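Local coordinates for protein alpha-L-arabinofuranosidase B (Aspergillus kawachii, PDB 6SXT) that hydrolyses terminal non-reducing alpha-L-arabinofuranoside residues in arabinoxylan, arabinan and related plant polysaccharides, and carries a C-terminal arabinose-binding domain, at residues Glu418-Cys423 with Leu435-Ser439. Residues are numbered along the deposited sequence; the frame is centred on the assembly and turned at random.
Sequences EDATFC and LRSWS
The indole of Trp-438 receives the sulfur of Cys-423 at its edge, in the ring plane, with SG 3.9 Å from CD1. At the far end of the ring, Glu-418 passes obliquely by CZ3, its CG 3.7 Å away. The carboxylate is turned 51° from the indole, and its OE1 bonds to Gln-287 of the catalytic region. The Trp-438 torsion (chi1 178°) swings the indole toward Glu-418 and the Cys-423 sulfur. Trp-438 CB lies 3.8 Å from Thr-421 CG2. The guanidinium of Arg-436 has Cys-423 CB over one face, 3.5 Å from NH2. That nitrogen donates to Leu-322 O. The Phe-422 ring takes a water over one face, toward its rim, and meets Ser-437 CA obliquely. This water donates to the carbonyls of Glu-418 and Thr-421 and accepts from Ser-437 OG, which also takes a hydrogen bond from Tyr-440 N. Substrate-binding Asp-419 forms a salt bridge with Arg-399, and Ser-439 OG bonds to His-400.

Cys-423 and Arg-436 form an antiparallel hydrogen-bonded pair: Cys-423 N to Arg-436 O 2.8 Å, Arg-436 N to Cys-423 O 3.0 Å. Beyond the non-hydrogen-bonded pair Phe-422/Ser-437, Trp-438 N donates to Thr-421 O, nearly straight at 169°. The contact thus joins the open end of hairpin 422-426/433-437 to the end of helix 414-419. The Cys-423 disulfide to Cys-385 ties it to the chain before strand 386-390, while strands 396-401 and 444-448 pack alongside in the beta-trefoil.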
loop_
_atom_site.group_PDB
_atom_site.type_symbol
_atom_site.label_atom_id
_atom_site.label_comp_id
_atom_site.label_asym_id
_atom_site.label_seq_id
_atom_site.Cartn_x
_atom_site.Cartn_y
_atom_site.Cartn_z
ATOM N N GLU A 418 13.387 4.966 1.587
ATOM C CA GLU A 418 11.977 4.735 2.025
ATOM C C GLU A 418 11.843 4.906 3.533
ATOM O O GLU A 418 10.858 5.545 3.996
ATOM C CB GLU A 418 11.498 3.348 1.595
ATOM C CG GLU A 418 11.400 3.221 0.076
ATOM C CD GLU A 418 10.729 1.976 -0.484
ATOM O OE1 GLU A 418 10.649 0.977 0.205
ATOM O OE2 GLU A 418 10.373 2.035 -1.664
ATOM N N ASP A 419 12.828 4.401 4.304
ATOM C CA ASP A 419 12.804 4.437 5.781
ATOM C C ASP A 419 13.039 5.874 6.276
ATOM O O ASP A 419 12.801 6.142 7.459
ATOM C CB ASP A 419 13.966 3.590 6.338
ATOM C CG ASP A 419 13.918 2.077 6.162
ATOM O OD1 ASP A 419 12.822 1.541 5.773
ATOM O OD2 ASP A 419 14.986 1.400 6.512
ATOM N N ALA A 420 13.502 6.771 5.412
ATOM C CA ALA A 420 13.904 8.154 5.788
ATOM C C ALA A 420 12.974 9.211 5.193
ATOM O O ALA A 420 13.294 10.394 5.212
ATOM C CB ALA A 420 15.345 8.402 5.369
ATOM N N THR A 421 11.822 8.813 4.631
ATOM C CA THR A 421 10.909 9.781 3.998
ATOM C C THR A 421 9.653 9.923 4.843
ATOM O O THR A 421 9.045 8.908 5.214
ATOM C CB THR A 421 10.592 9.341 2.566
ATOM O OG1 THR A 421 11.800 9.266 1.819
ATOM C CG2 THR A 421 9.682 10.301 1.858
ATOM N N PHE A 422 9.297 11.159 5.121
ATOM C CA PHE A 422 8.143 11.473 5.999
ATOM C C PHE A 422 7.328 12.551 5.330
ATOM O O PHE A 422 7.838 13.524 4.739
ATOM C CB PHE A 422 8.628 11.885 7.388
ATOM C CG PHE A 422 9.372 10.771 8.072
ATOM C CD1 PHE A 422 8.750 9.798 8.837
ATOM C CD2 PHE A 422 10.741 10.665 7.886
ATOM C CE1 PHE A 422 9.441 8.747 9.408
ATOM C CE2 PHE A 422 11.447 9.636 8.481
ATOM C CZ PHE A 422 10.811 8.649 9.206
ATOM N N CYS A 423 6.008 12.417 5.484
ATOM C CA CYS A 423 5.038 13.286 4.823
ATOM C C CYS A 423 4.373 14.150 5.870
ATOM O O CYS A 423 3.738 13.634 6.788
ATOM C CB CYS A 423 3.991 12.458 4.104
ATOM S SG CYS A 423 4.723 11.344 2.845
ATOM N N LEU A 435 4.359 14.067 11.471
ATOM C CA LEU A 435 5.219 13.591 10.370
ATOM C C LEU A 435 4.938 12.104 10.146
ATOM O O LEU A 435 5.314 11.237 10.962
ATOM C CB LEU A 435 6.690 13.844 10.761
ATOM C CG LEU A 435 7.056 15.326 10.827
ATOM C CD1 LEU A 435 8.479 15.498 11.374
ATOM C CD2 LEU A 435 6.965 15.931 9.461
ATOM N N ARG A 436 4.193 11.810 9.065
ATOM C CA ARG A 436 3.743 10.438 8.789
ATOM C C ARG A 436 4.822 9.707 7.989
ATOM O O ARG A 436 5.316 10.244 7.040
ATOM C CB ARG A 436 2.449 10.507 7.965
ATOM C CG ARG A 436 1.739 9.170 7.828
ATOM C CD ARG A 436 0.392 9.266 7.127
ATOM N NE ARG A 436 0.613 9.693 5.768
ATOM C CZ ARG A 436 0.392 10.923 5.271
ATOM N NH1 ARG A 436 -0.109 11.895 6.011
ATOM N NH2 ARG A 436 0.714 11.202 4.003
ATOM N N SER A 437 5.126 8.479 8.345
ATOM C CA SER A 437 6.050 7.638 7.567
ATOM C C SER A 437 5.472 7.454 6.165
ATOM O O SER A 437 4.327 7.011 6.061
ATOM C CB SER A 437 6.314 6.353 8.225
ATOM O OG SER A 437 6.992 5.444 7.349
ATOM N N TRP A 438 6.241 7.740 5.116
ATOM C CA TRP A 438 5.801 7.409 3.750
ATOM C C TRP A 438 5.698 5.909 3.583
ATOM O O TRP A 438 4.714 5.418 2.987
ATOM C CB TRP A 438 6.787 7.983 2.737
ATOM C CG TRP A 438 6.398 7.619 1.339
ATOM C CD1 TRP A 438 5.467 8.239 0.557
ATOM C CD2 TRP A 438 6.824 6.461 0.621
ATOM N NE1 TRP A 438 5.303 7.548 -0.608
ATOM C CE2 TRP A 438 6.120 6.455 -0.602
ATOM C CE3 TRP A 438 7.712 5.432 0.896
ATOM C CZ2 TRP A 438 6.278 5.442 -1.544
ATOM C CZ3 TRP A 438 7.889 4.441 -0.038
ATOM C CH2 TRP A 438 7.141 4.411 -1.220
ATOM N N SER A 439 6.663 5.125 4.082
ATOM C CA SER A 439 6.696 3.695 3.769
ATOM C C SER A 439 5.715 2.914 4.681
ATOM O O SER A 439 5.232 1.853 4.265
ATOM C CB SER A 439 8.084 3.153 3.842
ATOM O OG SER A 439 8.605 3.298 5.147
HETATM O O HOH W 1 9.182 6.263 5.951
HETATM O O HOH W 2 10.533 1.514 4.993
#